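Local coordinates for uncharacterized protein (Bacteroides ovatus, PDB 4IRT) that is of unknown function but, as a putative neuraminidase with BNR-type repeats, may act on sialic acid-bearing glycans, at residues A[278-283]-A[296-301]; A[249-254]-A[266-271]; A[316-321]-A[365-370]; A[339-344]-A[353-358]. All coordinates share one frame; numbering follows the deposited sequence. Where two conformers were deposited one is given.

Contact 1: residues A[278-283]-A[296-301]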
loop_
_atom_site.group_PDB
_atom_site.type_symbol
_atom_site.label_atom_id
_atom_site.label_comp_id
_atom_site.label_asym_id
_atom_site.label_seq_id
_atom_site.Cartn_x
_atom_site.Cartn_y
_atom_site.Cartn_z
ATOM N N PRO A 278 14.783 8.625 -13.414
ATOM C CA PRO A 278 14.425 8.095 -12.101
ATOM C C PRO A 278 14.817 6.636 -11.996
ATOM O O PRO A 278 14.744 5.911 -12.993
ATOM C CB PRO A 278 12.893 8.269 -12.068
ATOM C CG PRO A 278 12.628 9.369 -13.054
ATOM C CD PRO A 278 13.606 9.117 -14.152
ATOM N N GLN A 279 15.221 6.201 -10.796
ATOM C CA GLN A 279 15.678 4.841 -10.575
ATOM C C GLN A 279 15.018 4.319 -9.330
ATOM O O GLN A 279 14.875 5.062 -8.352
ATOM C CB GLN A 279 17.204 4.805 -10.332
ATOM C CG GLN A 279 18.051 5.412 -11.436
ATOM C CD GLN A 279 18.171 4.538 -12.681
ATOM O OE1 GLN A 279 17.686 3.399 -12.724
ATOM N NE2 GLN A 279 18.807 5.075 -13.700
ATOM N N TYR A 280 14.670 3.039 -9.358
ATOM C CA TYR A 280 14.143 2.349 -8.205
ATOM C C TYR A 280 15.181 2.221 -7.078
ATOM O O TYR A 280 16.385 2.046 -7.322
ATOM C CB TYR A 280 13.631 0.979 -8.597
ATOM C CG TYR A 280 12.314 0.940 -9.319
ATOM C CD1 TYR A 280 11.115 1.205 -8.643
ATOM C CD2 TYR A 280 12.237 0.602 -10.693
ATOM C CE1 TYR A 280 9.898 1.118 -9.274
ATOM C CE2 TYR A 280 10.989 0.542 -11.344
ATOM C CZ TYR A 280 9.847 0.784 -10.629
ATOM O OH TYR A 280 8.582 0.695 -11.178
ATOM N N ARG A 281 14.702 2.365 -5.843
ATOM C CA ARG A 281 15.516 2.400 -4.652
ATOM C C ARG A 281 14.922 1.563 -3.548
ATOM O O ARG A 281 13.713 1.415 -3.462
ATOM C CB ARG A 281 15.551 3.834 -4.105
ATOM C CG ARG A 281 15.870 4.865 -5.160
ATOM C CD ARG A 281 17.332 4.873 -5.572
ATOM N NE ARG A 281 17.564 5.850 -6.648
ATOM C CZ ARG A 281 18.727 6.445 -6.918
ATOM N NH1 ARG A 281 19.794 6.129 -6.215
ATOM N NH2 ARG A 281 18.826 7.332 -7.912
ATOM N N ILE A 282 15.787 1.097 -2.654
ATOM C CA ILE A 282 15.372 0.618 -1.347
ATOM C C ILE A 282 16.146 1.364 -0.247
ATOM O O ILE A 282 17.341 1.632 -0.391
ATOM C CB ILE A 282 15.522 -0.930 -1.254
ATOM C CG1 ILE A 282 14.782 -1.471 -0.038
ATOM C CG2 ILE A 282 16.989 -1.359 -1.251
ATOM C CD1 ILE A 282 14.503 -2.955 -0.108
ATOM N N VAL A 283 15.448 1.695 0.840
ATOM C CA VAL A 283 16.028 2.361 2.006
ATOM C C VAL A 283 15.655 1.498 3.203
ATOM O O VAL A 283 14.493 1.165 3.383
ATOM C CB VAL A 283 15.444 3.768 2.148
ATOM C CG1 VAL A 283 15.849 4.462 3.441
ATOM C CG2 VAL A 283 15.759 4.611 0.929
ATOM N N THR A 296 17.764 -0.889 -10.210
ATOM C CA THR A 296 18.040 -1.180 -11.642
ATOM C C THR A 296 18.863 -0.054 -12.255
ATOM O O THR A 296 19.188 0.899 -11.572
ATOM C CB THR A 296 16.772 -1.530 -12.473
ATOM O OG1 THR A 296 15.957 -0.387 -12.636
ATOM C CG2 THR A 296 15.935 -2.642 -11.822
ATOM N N ASP A 297 19.271 -0.209 -13.504
ATOM C CA ASP A 297 20.027 0.818 -14.197
ATOM C C ASP A 297 19.207 1.241 -15.405
ATOM O O ASP A 297 19.522 0.909 -16.547
ATOM C CB ASP A 297 21.426 0.319 -14.617
ATOM C CG ASP A 297 22.284 1.432 -15.246
ATOM O OD1 ASP A 297 22.093 2.638 -14.923
ATOM O OD2 ASP A 297 23.165 1.110 -16.080
ATOM N N ARG A 298 18.114 1.935 -15.135
ATOM C CA ARG A 298 17.230 2.421 -16.192
ATOM C C ARG A 298 17.953 3.449 -17.063
ATOM O O ARG A 298 18.770 4.204 -16.574
ATOM C CB ARG A 298 15.985 3.078 -15.580
ATOM C CG ARG A 298 15.192 2.228 -14.610
ATOM C CD ARG A 298 13.917 2.920 -14.146
ATOM N NE ARG A 298 12.966 2.964 -15.258
ATOM C CZ ARG A 298 12.693 4.023 -16.026
ATOM N NH1 ARG A 298 13.201 5.228 -15.785
ATOM N NH2 ARG A 298 11.850 3.875 -17.043
ATOM N N GLN A 299 17.579 3.491 -18.340
ATOM C CA GLN A 299 18.132 4.385 -19.354
ATOM C C GLN A 299 17.183 5.496 -19.813
ATOM O O GLN A 299 17.626 6.478 -20.413
ATOM C CB GLN A 299 18.431 3.549 -20.617
ATOM C CG GLN A 299 19.452 2.450 -20.405
ATOM C CD GLN A 299 20.734 3.034 -19.857
ATOM O OE1 GLN A 299 21.428 3.764 -20.563
ATOM N NE2 GLN A 299 21.023 2.773 -18.578
ATOM N N THR A 300 15.891 5.299 -19.607
ATOM C CA THR A 300 14.859 6.130 -20.214
ATOM C C THR A 300 14.342 7.172 -19.215
ATOM O O THR A 300 13.775 6.818 -18.182
ATOM C CB THR A 300 13.685 5.262 -20.693
ATOM O OG1 THR A 300 14.220 4.159 -21.429
ATOM C CG2 THR A 300 12.708 6.050 -21.572
ATOM N N PRO A 301 14.577 8.456 -19.517
ATOM C CA PRO A 301 14.178 9.541 -18.640
ATOM C C PRO A 301 12.690 9.765 -18.605
ATOM O O PRO A 301 11.986 9.430 -19.558
ATOM C CB PRO A 301 14.859 10.774 -19.241
ATOM C CG PRO A 301 15.079 10.434 -20.680
ATOM C CD PRO A 301 15.353 8.949 -20.678
#
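Gln279 holds the backbone of Arg298 with both ends of its side-chain amide. OE1 of Gln279 accepts from Arg298 N at 2.9 Å, in the carbonyl plane and on a lone pair, while Gln279 NE2 donates to Arg298 O at 3.0 Å. These two bonds to one residue fix the rotation of the amide; a bend at chi2 (-75°) sets its CD close to the loop. Thr296 O lies 3.1 Å from Gln279 OE1, but both are acceptors, and Thr296 O has Gln294 NE2 as its donor. The Arg298 side chain slides past Gln279 in the opposite direction and sends NH1 to Pro278 O, a fairly long bond (3.3 Å) but a straight one (166°). Its NH1 also donates to Thr300 O at 2.9 Å, and its NE forms a salt bridge with Asp332. Further out, Arg298 CG lies 3.3 Å from Gln279 OE1, and the Tyr280 ring presents its edge loosely to Thr296 OG1, its hydroxyl bonding to Ala315 O. The loop leaving strand 290-294 runs on alongside the start of strand 278-285, in a four-stranded antiparallel sheet. Since each bond between the two segments pairs a side chain with a backbone group, the loop is anchored without extending the sheet.

Contact 2: residues A[249-254]-A[266-271]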
loop_
_atom_site.group_PDB
_atom_site.type_symbol
_atom_site.label_atom_id
_atom_site.label_comp_id
_atom_site.label_asym_id
_atom_site.label_seq_id
_atom_site.Cartn_x
_atom_site.Cartn_y
_atom_site.Cartn_z
ATOM N N GLU A 249 12.758 13.927 -8.579
ATOM C CA GLU A 249 11.776 12.938 -9.053
ATOM C C GLU A 249 11.395 11.930 -7.951
ATOM O O GLU A 249 11.061 10.778 -8.224
ATOM C CB GLU A 249 12.320 12.186 -10.268
ATOM C CG GLU A 249 12.828 13.029 -11.400
ATOM C CD GLU A 249 11.807 13.989 -11.995
ATOM O OE1 GLU A 249 10.582 13.908 -11.715
ATOM O OE2 GLU A 249 12.263 14.827 -12.810
ATOM N N LEU A 250 11.484 12.361 -6.704
ATOM C CA LEU A 250 11.047 11.561 -5.585
ATOM C C LEU A 250 9.522 11.474 -5.602
ATOM O O LEU A 250 8.832 12.492 -5.656
ATOM C CB LEU A 250 11.512 12.172 -4.274
ATOM C CG LEU A 250 11.040 11.429 -3.028
ATOM C CD1 LEU A 250 11.634 10.039 -2.940
ATOM C CD2 LEU A 250 11.334 12.268 -1.800
ATOM N N ILE A 251 9.026 10.250 -5.593
ATOM C CA ILE A 251 7.590 9.988 -5.725
ATOM C C ILE A 251 6.980 9.877 -4.345
ATOM O O ILE A 251 7.676 9.616 -3.351
ATOM C CB ILE A 251 7.343 8.718 -6.582
ATOM C CG1 ILE A 251 5.858 8.496 -6.949
ATOM C CG2 ILE A 251 7.916 7.493 -5.899
ATOM C CD1 ILE A 251 5.238 9.608 -7.763
ATOM N N ASN A 252 5.681 10.135 -4.280
ATOM C CA ASN A 252 4.914 9.997 -3.045
ATOM C C ASN A 252 3.955 8.808 -3.084
ATOM O O ASN A 252 3.504 8.426 -4.161
ATOM C CB ASN A 252 4.095 11.260 -2.765
ATOM C CG ASN A 252 3.257 11.689 -3.940
ATOM O OD1 ASN A 252 3.768 12.188 -4.926
ATOM N ND2 ASN A 252 1.946 11.488 -3.845
ATOM N N GLN A 253 3.707 8.259 -1.892
ATOM C CA GLN A 253 2.729 7.217 -1.599
ATOM C C GLN A 253 3.198 5.900 -2.219
ATOM O O GLN A 253 2.710 5.507 -3.275
ATOM C CB GLN A 253 1.349 7.631 -2.110
ATOM C CG GLN A 253 0.229 6.724 -1.689
ATOM C CD GLN A 253 -1.116 7.326 -1.991
ATOM O OE1 GLN A 253 -1.313 7.915 -3.045
ATOM N NE2 GLN A 253 -2.053 7.146 -1.089
ATOM N N THR A 254 4.171 5.255 -1.582
ATOM C CA THR A 254 4.710 3.999 -2.093
ATOM C C THR A 254 4.344 2.897 -1.096
ATOM O O THR A 254 3.155 2.707 -0.803
ATOM C CB THR A 254 6.219 4.074 -2.413
ATOM O OG1 THR A 254 6.958 4.415 -1.228
ATOM C CG2 THR A 254 6.480 5.118 -3.511
ATOM N N ILE A 266 11.979 0.411 2.967
ATOM C CA ILE A 266 11.085 1.337 2.234
ATOM C C ILE A 266 11.431 1.299 0.748
ATOM O O ILE A 266 12.581 1.447 0.407
ATOM C CB ILE A 266 11.245 2.774 2.745
ATOM C CG1 ILE A 266 10.962 2.837 4.246
ATOM C CG2 ILE A 266 10.353 3.723 1.936
ATOM C CD1 ILE A 266 11.568 4.015 5.015
ATOM N N ALA A 267 10.436 1.090 -0.110
ATOM C CA ALA A 267 10.645 0.986 -1.561
ATOM C C ALA A 267 10.058 2.194 -2.274
ATOM O O ALA A 267 8.906 2.580 -2.045
ATOM C CB ALA A 267 10.026 -0.289 -2.096
ATOM N N THR A 268 10.867 2.816 -3.118
ATOM C CA THR A 268 10.466 4.014 -3.811
ATOM C C THR A 268 11.374 4.241 -5.006
ATOM O O THR A 268 12.065 3.307 -5.462
ATOM C CB THR A 268 10.412 5.262 -2.863
ATOM O OG1 THR A 268 9.844 6.362 -3.559
ATOM C CG2 THR A 268 11.819 5.664 -2.363
ATOM N N TYR A 269 11.320 5.461 -5.564
ATOM C CA TYR A 269 12.224 5.850 -6.632
ATOM C C TYR A 269 12.566 7.349 -6.615
ATOM O O TYR A 269 11.842 8.161 -6.054
ATOM C CB TYR A 269 11.733 5.405 -8.022
ATOM C CG TYR A 269 10.427 6.011 -8.556
ATOM C CD1 TYR A 269 10.379 7.322 -9.024
ATOM C CD2 TYR A 269 9.270 5.246 -8.627
ATOM C CE1 TYR A 269 9.202 7.865 -9.525
ATOM C CE2 TYR A 269 8.065 5.764 -9.138
ATOM C CZ TYR A 269 8.034 7.068 -9.572
ATOM O OH TYR A 269 6.879 7.613 -10.083
ATOM N N TRP A 270 13.720 7.669 -7.187
ATOM C CA TRP A 270 14.181 9.037 -7.422
ATOM C C TRP A 270 15.405 8.993 -8.363
ATOM O O TRP A 270 15.991 7.933 -8.577
ATOM C CB TRP A 270 14.479 9.757 -6.081
ATOM C CG TRP A 270 15.713 9.221 -5.328
ATOM C CD1 TRP A 270 17.026 9.538 -5.568
ATOM C CD2 TRP A 270 15.719 8.354 -4.184
ATOM N NE1 TRP A 270 17.847 8.890 -4.672
ATOM C CE2 TRP A 270 17.073 8.156 -3.815
ATOM C CE3 TRP A 270 14.719 7.751 -3.422
ATOM C CZ2 TRP A 270 17.435 7.359 -2.743
ATOM C CZ3 TRP A 270 15.100 6.928 -2.358
ATOM C CH2 TRP A 270 16.426 6.749 -2.037
ATOM N N ARG A 271 15.795 10.142 -8.920
ATOM C CA ARG A 271 16.934 10.191 -9.862
ATOM C C ARG A 271 18.294 10.457 -9.209
ATOM O O ARG A 271 18.396 11.032 -8.114
ATOM C CB ARG A 271 16.714 11.231 -10.976
ATOM C CG ARG A 271 16.772 12.697 -10.545
ATOM C CD ARG A 271 16.684 13.648 -11.750
ATOM N NE ARG A 271 16.627 15.031 -11.270
ATOM C CZ ARG A 271 17.690 15.764 -10.932
ATOM N NH1 ARG A 271 18.921 15.276 -11.041
ATOM N NH2 ARG A 271 17.531 16.993 -10.439
HETATM O O HOH W 1 14.190 16.480 -11.752
HETATM O O HOH W 2 9.350 8.058 -1.711
#
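Ile251 sits on a face of the Tyr269 ring in a CH-pi contact: its CG2 is 3.6 Å from the ring centroid and only 7° off the normal. Its CG1, anti to the backbone N (chi1 -171°), reaches the far end of the ring, 3.4 Å from Tyr269 OH. Leu250 and Trp270 point the same way, side by side, with Leu250 CD1 3.9 Å from Trp270 CE3. Between these two apolar pairs, Leu250 CA makes a nearly straight C-H...O contact with Tyr269 O at 3.5 Å. Residues 249-254 run antiparallel to strand 264-271, the end-to-end directions 174° apart. They belong to the loop that links strand 239-242 of one four-stranded sheet to strand 255-258 of the next, consistent with a connection between blades of a beta-propeller. Direct hydrogen bonding between the segments comes from Thr254, whose OG1 donates to Ala267 O at 2.8 Å. Two waters add bridges. One donates to Ile251 O and lies 2.6 Å from Thr268 OG1; the other donates to Glu249 OE2 and accepts from Arg271 NE. The charged ends do not touch: the Glu249 carboxylate accepts from Thr303 OG1 and Leu304 N, and Arg271 NH2 donates to Asn247 O, while Glu249 CG rests 3.9 Å from Arg271 CD.

Contact 3: residues A[316-321]-A[365-370]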
loop_
_atom_site.group_PDB
_atom_site.type_symbol
_atom_site.label_atom_id
_atom_site.label_comp_id
_atom_site.label_asym_id
_atom_site.label_seq_id
_atom_site.Cartn_x
_atom_site.Cartn_y
_atom_site.Cartn_z
ATOM N N ARG A 316 4.907 2.495 -8.846
ATOM C CA ARG A 316 5.400 2.511 -7.486
ATOM C C ARG A 316 5.500 1.042 -6.980
ATOM O O ARG A 316 4.682 0.193 -7.331
ATOM C CB ARG A 316 4.497 3.339 -6.616
ATOM C CG ARG A 316 4.600 4.800 -6.986
ATOM C CD ARG A 316 3.573 5.653 -6.304
ATOM N NE ARG A 316 2.243 5.335 -6.791
ATOM C CZ ARG A 316 1.161 6.054 -6.540
ATOM N NH1 ARG A 316 1.225 7.120 -5.766
ATOM N NH2 ARG A 316 -0.006 5.670 -7.029
ATOM N N PRO A 317 6.541 0.736 -6.210
ATOM C CA PRO A 317 6.870 -0.652 -5.940
ATOM C C PRO A 317 6.330 -1.263 -4.662
ATOM O O PRO A 317 5.900 -0.557 -3.736
ATOM C CB PRO A 317 8.393 -0.608 -5.891
ATOM C CG PRO A 317 8.683 0.706 -5.262
ATOM C CD PRO A 317 7.668 1.637 -5.888
ATOM N N ARG A 318 6.394 -2.588 -4.608
ATOM C CA ARG A 318 6.164 -3.342 -3.357
ATOM C C ARG A 318 7.370 -4.237 -3.108
ATOM O O ARG A 318 8.105 -4.564 -4.044
ATOM C CB ARG A 318 4.914 -4.226 -3.427
ATOM C CG ARG A 318 3.564 -3.514 -3.533
ATOM C CD ARG A 318 3.003 -3.221 -2.184
ATOM N NE ARG A 318 1.661 -2.623 -2.131
ATOM C CZ ARG A 318 0.657 -3.113 -1.420
ATOM N NH1 ARG A 318 0.761 -4.278 -0.767
ATOM N NH2 ARG A 318 -0.487 -2.463 -1.388
ATOM N N ILE A 319 7.558 -4.627 -1.849
ATOM C CA ILE A 319 8.654 -5.500 -1.447
ATOM C C ILE A 319 8.195 -6.497 -0.390
ATOM O O ILE A 319 7.296 -6.218 0.428
ATOM C CB ILE A 319 9.846 -4.719 -0.847
ATOM C CG1 ILE A 319 9.374 -3.706 0.218
ATOM C CG2 ILE A 319 10.663 -4.033 -1.922
ATOM C CD1 ILE A 319 10.522 -3.093 1.006
ATOM N N VAL A 320 8.836 -7.656 -0.387
ATOM C CA VAL A 320 8.825 -8.512 0.805
ATOM C C VAL A 320 10.270 -8.884 1.118
ATOM O O VAL A 320 11.120 -8.923 0.221
ATOM C CB VAL A 320 7.928 -9.755 0.662
ATOM C CG1 VAL A 320 6.461 -9.329 0.513
ATOM C CG2 VAL A 320 8.383 -10.667 -0.471
ATOM N N VAL A 321 10.525 -9.106 2.403
ATOM C CA VAL A 321 11.856 -9.376 2.891
ATOM C C VAL A 321 11.882 -10.657 3.740
ATOM O O VAL A 321 10.942 -10.947 4.495
ATOM C CB VAL A 321 12.380 -8.192 3.709
ATOM C CG1 VAL A 321 13.849 -8.380 4.109
ATOM C CG2 VAL A 321 12.217 -6.904 2.926
ATOM N N TRP A 365 -0.918 -0.809 -14.306
ATOM C CA TRP A 365 -0.876 -1.593 -13.074
ATOM C C TRP A 365 0.281 -1.170 -12.149
ATOM O O TRP A 365 1.397 -0.871 -12.618
ATOM C CB TRP A 365 -0.710 -3.072 -13.430
ATOM C CG TRP A 365 -0.469 -4.042 -12.296
ATOM C CD1 TRP A 365 -1.419 -4.738 -11.641
ATOM C CD2 TRP A 365 0.787 -4.491 -11.765
ATOM N NE1 TRP A 365 -0.865 -5.549 -10.712
ATOM C CE2 TRP A 365 0.494 -5.427 -10.763
ATOM C CE3 TRP A 365 2.126 -4.160 -12.001
ATOM C CZ2 TRP A 365 1.478 -6.066 -10.026
ATOM C CZ3 TRP A 365 3.107 -4.794 -11.251
ATOM C CH2 TRP A 365 2.774 -5.752 -10.296
ATOM N N GLU A 366 -0.045 -1.093 -10.858
ATOM C CA GLU A 366 0.929 -1.118 -9.809
ATOM C C GLU A 366 0.684 -2.314 -8.907
ATOM O O GLU A 366 -0.451 -2.790 -8.765
ATOM C CB GLU A 366 0.898 0.165 -8.989
ATOM C CG GLU A 366 1.039 1.464 -9.762
ATOM C CD GLU A 366 1.067 2.663 -8.834
ATOM O OE1 GLU A 366 0.076 2.885 -8.095
ATOM O OE2 GLU A 366 2.059 3.411 -8.872
ATOM N N PRO A 367 1.738 -2.802 -8.241
ATOM C CA PRO A 367 1.557 -3.965 -7.373
ATOM C C PRO A 367 0.841 -3.732 -6.062
ATOM O O PRO A 367 0.990 -2.673 -5.428
ATOM C CB PRO A 367 2.988 -4.406 -7.045
ATOM C CG PRO A 367 3.819 -3.161 -7.276
ATOM C CD PRO A 367 3.146 -2.376 -8.344
ATOM N N SER A 368 0.005 -4.720 -5.711
ATOM C CA SER A 368 -0.450 -4.923 -4.338
ATOM C C SER A 368 -0.366 -6.443 -4.098
ATOM O O SER A 368 -0.448 -7.252 -5.053
ATOM C CB SER A 368 -1.868 -4.365 -4.089
ATOM O OG SER A 368 -2.807 -4.851 -5.033
ATOM N N HIS A 369 -0.132 -6.836 -2.855
ATOM C CA HIS A 369 0.133 -8.245 -2.527
ATOM C C HIS A 369 -0.517 -8.671 -1.223
ATOM O O HIS A 369 -0.968 -7.830 -0.413
ATOM C CB HIS A 369 1.658 -8.488 -2.462
ATOM C CG HIS A 369 2.321 -8.058 -1.173
ATOM N ND1 HIS A 369 2.679 -6.759 -0.901
ATOM C CD2 HIS A 369 2.763 -8.792 -0.124
ATOM C CE1 HIS A 369 3.288 -6.702 0.273
ATOM N NE2 HIS A 369 3.344 -7.922 0.774
ATOM N N ASP A 370 -0.542 -9.978 -1.013
ATOM C CA ASP A 370 -1.192 -10.575 0.133
ATOM C C ASP A 370 -0.188 -10.497 1.277
ATOM O O ASP A 370 0.637 -11.406 1.504
ATOM C CB ASP A 370 -1.632 -11.987 -0.182
ATOM C CG ASP A 370 -2.456 -12.615 0.908
ATOM O OD1 ASP A 370 -2.343 -12.208 2.085
ATOM O OD2 ASP A 370 -3.234 -13.536 0.556
#
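Glu366 extends its chain beyond CG (chi2 -177°) and Arg316 bends at chi3 (-68°), which puts Arg316 NE beside the carboxylate. The salt bridge is side-on: Arg316 NE meets Glu366 OE2 at 2.8 Å and Arg316 NH2 meets Glu366 OE1 at 3.0 Å, both on syn lone pairs. From above the carboxylate plane, Arg316 N also donates to Glu366 OE2, at 3.0 Å, and Val22 N donates to Glu366 OE1. An alanine at Glu366 would probably leave these four nitrogens without their acceptor and the guanidinium freer to turn. Arg316 O, packed 3.2 Å from Pro367 CD, is buried without a polar partner. Arg318 slides past Pro367, its CG 3.7 Å from Pro367 CB, and Ser368 CA covers one guanidinium face. Arg318 NH1 comes 3.1 Å from His369 ND1, with guanidinium and ring planes 81° apart, and Arg318 NH2 donates to Val22 O and Arg24 O. Beyond it, Val320 CG1 lies 3.4 Å from His369 NE2. Strand 318-322, first of a four-stranded sheet consistent with a beta-propeller blade, hydrogen-bonds to strand 325-330. The contact ties it to loop 365-370, which bonds through its backbone to Thr20 and strand 381-385 and ends at Asp370, the N-cap of helix 371-377.

Contact 4: residues A[339-344]-A[353-358]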
loop_
_atom_site.group_PDB
_atom_site.type_symbol
_atom_site.label_atom_id
_atom_site.label_comp_id
_atom_site.label_asym_id
_atom_site.label_seq_id
_atom_site.Cartn_x
_atom_site.Cartn_y
_atom_site.Cartn_z
ATOM N N VAL A 339 4.738 -7.384 -15.357
ATOM C CA VAL A 339 4.999 -7.462 -13.926
ATOM C C VAL A 339 6.443 -7.909 -13.855
ATOM O O VAL A 339 6.806 -8.898 -14.490
ATOM C CB VAL A 339 4.113 -8.486 -13.214
ATOM C CG1 VAL A 339 4.509 -8.590 -11.759
ATOM C CG2 VAL A 339 2.664 -8.075 -13.348
ATOM N N SER A 340 7.278 -7.177 -13.127
ATOM C CA SER A 340 8.689 -7.535 -13.029
ATOM C C SER A 340 9.106 -7.680 -11.587
ATOM O O SER A 340 8.425 -7.158 -10.684
ATOM C CB SER A 340 9.549 -6.506 -13.751
ATOM O OG SER A 340 9.258 -6.424 -15.153
HETATM N N MSE A 341 10.213 -8.405 -11.365
HETATM C CA MSE A 341 10.759 -8.615 -10.032
HETATM C C MSE A 341 12.250 -8.449 -10.042
HETATM O O MSE A 341 12.932 -8.941 -10.940
HETATM C CB MSE A 341 10.414 -9.991 -9.455
HETATM C CG MSE A 341 11.010 -10.246 -8.068
HETATM SE SE MSE A 341 10.148 -11.899 -7.376
HETATM C CE MSE A 341 11.476 -12.961 -8.262
ATOM N N ALA A 342 12.768 -7.770 -9.023
ATOM C CA ALA A 342 14.191 -7.730 -8.758
ATOM C C ALA A 342 14.474 -8.419 -7.424
ATOM O O ALA A 342 13.715 -8.267 -6.462
ATOM C CB ALA A 342 14.699 -6.293 -8.757
ATOM N N HIS A 343 15.538 -9.213 -7.398
ATOM C CA HIS A 343 15.863 -10.058 -6.279
ATOM C C HIS A 343 17.294 -9.811 -5.827
ATOM O O HIS A 343 18.202 -9.730 -6.666
ATOM C CB HIS A 343 15.744 -11.530 -6.669
ATOM C CG HIS A 343 16.144 -12.450 -5.572
ATOM N ND1 HIS A 343 17.257 -13.251 -5.639
ATOM C CD2 HIS A 343 15.609 -12.656 -4.346
ATOM C CE1 HIS A 343 17.381 -13.935 -4.514
ATOM N NE2 HIS A 343 16.390 -13.591 -3.714
ATOM N N ALA A 344 17.492 -9.660 -4.519
ATOM C CA ALA A 344 18.848 -9.577 -3.918
ATOM C C ALA A 344 18.916 -10.621 -2.820
ATOM O O ALA A 344 18.074 -10.632 -1.926
ATOM C CB ALA A 344 19.083 -8.196 -3.305
ATOM N N THR A 353 19.023 -9.158 -9.438
ATOM C CA THR A 353 18.686 -9.875 -10.661
ATOM C C THR A 353 17.217 -9.612 -11.024
ATOM O O THR A 353 16.336 -9.662 -10.152
ATOM C CB THR A 353 18.951 -11.376 -10.519
ATOM O OG1 THR A 353 18.058 -11.931 -9.560
ATOM C CG2 THR A 353 20.391 -11.632 -10.091
ATOM N N ILE A 354 16.971 -9.303 -12.293
ATOM C CA ILE A 354 15.646 -8.898 -12.741
ATOM C C ILE A 354 15.052 -9.997 -13.564
ATOM O O ILE A 354 15.710 -10.544 -14.434
ATOM C CB ILE A 354 15.673 -7.653 -13.643
ATOM C CG1 ILE A 354 16.634 -6.615 -13.103
ATOM C CG2 ILE A 354 14.267 -7.083 -13.812
ATOM C CD1 ILE A 354 16.278 -6.162 -11.723
ATOM N N THR A 355 13.783 -10.276 -13.300
ATOM C CA THR A 355 13.020 -11.205 -14.108
ATOM C C THR A 355 11.626 -10.605 -14.350
ATOM O O THR A 355 11.194 -9.698 -13.634
ATOM C CB THR A 355 12.868 -12.572 -13.432
ATOM O OG1 THR A 355 12.287 -12.425 -12.127
ATOM C CG2 THR A 355 14.216 -13.316 -13.319
ATOM N N ASP A 356 10.947 -11.118 -15.367
ATOM C CA ASP A 356 9.571 -10.735 -15.620
ATOM C C ASP A 356 8.676 -11.857 -15.141
ATOM O O ASP A 356 8.936 -13.022 -15.445
ATOM C CB ASP A 356 9.365 -10.481 -17.124
ATOM C CG ASP A 356 10.151 -9.278 -17.627
ATOM O OD1 ASP A 356 10.272 -8.260 -16.893
ATOM O OD2 ASP A 356 10.698 -9.349 -18.759
ATOM N N LEU A 357 7.629 -11.506 -14.418
ATOM C CA LEU A 357 6.692 -12.486 -13.876
ATOM C C LEU A 357 5.499 -12.728 -14.816
ATOM O O LEU A 357 4.838 -13.749 -14.687
ATOM C CB LEU A 357 6.201 -12.070 -12.495
ATOM C CG LEU A 357 7.259 -11.718 -11.462
ATOM C CD1 LEU A 357 6.641 -11.431 -10.114
ATOM C CD2 LEU A 357 8.285 -12.820 -11.333
ATOM N N THR A 358 5.222 -11.793 -15.734
ATOM C CA THR A 358 4.238 -11.997 -16.783
ATOM C C THR A 358 4.903 -11.825 -18.139
ATOM O O THR A 358 5.899 -11.121 -18.274
ATOM C CB THR A 358 3.044 -11.016 -16.702
ATOM O OG1 THR A 358 3.478 -9.650 -16.805
ATOM C CG2 THR A 358 2.230 -11.224 -15.405
HETATM O O HOH W 3 19.538 -12.912 -7.095
#
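Leu357 lays its isobutyl group over two residues of the facing segment: CD1 meets Val339 CG1 at 3.9 Å, and CD2 meets Met341 CB at 4.0 Å. Leu357 N, in turn, donates to Val339 O. Val339 N donates almost straight (167°) to Thr358 OG1, 3.0 Å away, and this hydroxyl itself bonds to Phe360 O. The side chains of Val339 and Thr358 cross at about a right angle, bringing Thr358 CG2 against Val339 CG2 at 3.8 Å. An alanine in place of Thr358 would probably leave Val339 N and Phe360 O without this partner and open a gap beside Val339 CG2. Here the chain forms a beta hairpin: strands 340-344 and 353-356 run antiparallel, their directions 158° apart, as the last two strands of a four-stranded sheet consistent with a propeller blade. Met341 (deposited as selenomethionine) with Thr355, and His343 with Thr353, are hydrogen-bonded pairs; Ser340-Asp356 and Ala342-Ile354 are non-hydrogen-bonded pairs. On the face carrying Ser340 and Ala342, Ser340 OG donates to Asp356 OD1 at 2.7 Å, an oxygen that also forms a salt bridge with Arg335 NE. Ile354, with chi2 of -59° placing its CD1, presses that methyl onto Ala342 CB at 3.4 Å, tighter than usual for two carbons. On the face of Met341 and His343, a water bonds to His343 ND1 at 2.7 Å and to Thr353 OG1, while His343 NE2 bonds to Glu325.

Along the chain, contact 2 closes before contact 1 opens, contact 3 follows, and contact 4 is nested inside the loop that contact 3 closes. Contacts 1 and 2 have centres about 10 Å apart and each place one strand in the same antiparallel sheet, where strands 264-271 and 278-285 are neighbours. Contacts 3 and 4, about 12 Å apart between centres, both reach the next sheet, at strands 318-322 and 340-344 with 353-356. The two sheets pack through side chains: Tyr280 and Ile282 rest on Pro317 and Ile319, and Thr296 touches Ile354; between the loops, Arg316 NH1 bonds to Asn252 O. Such neighbouring four-stranded sheets are consistent with blades of a beta-propeller.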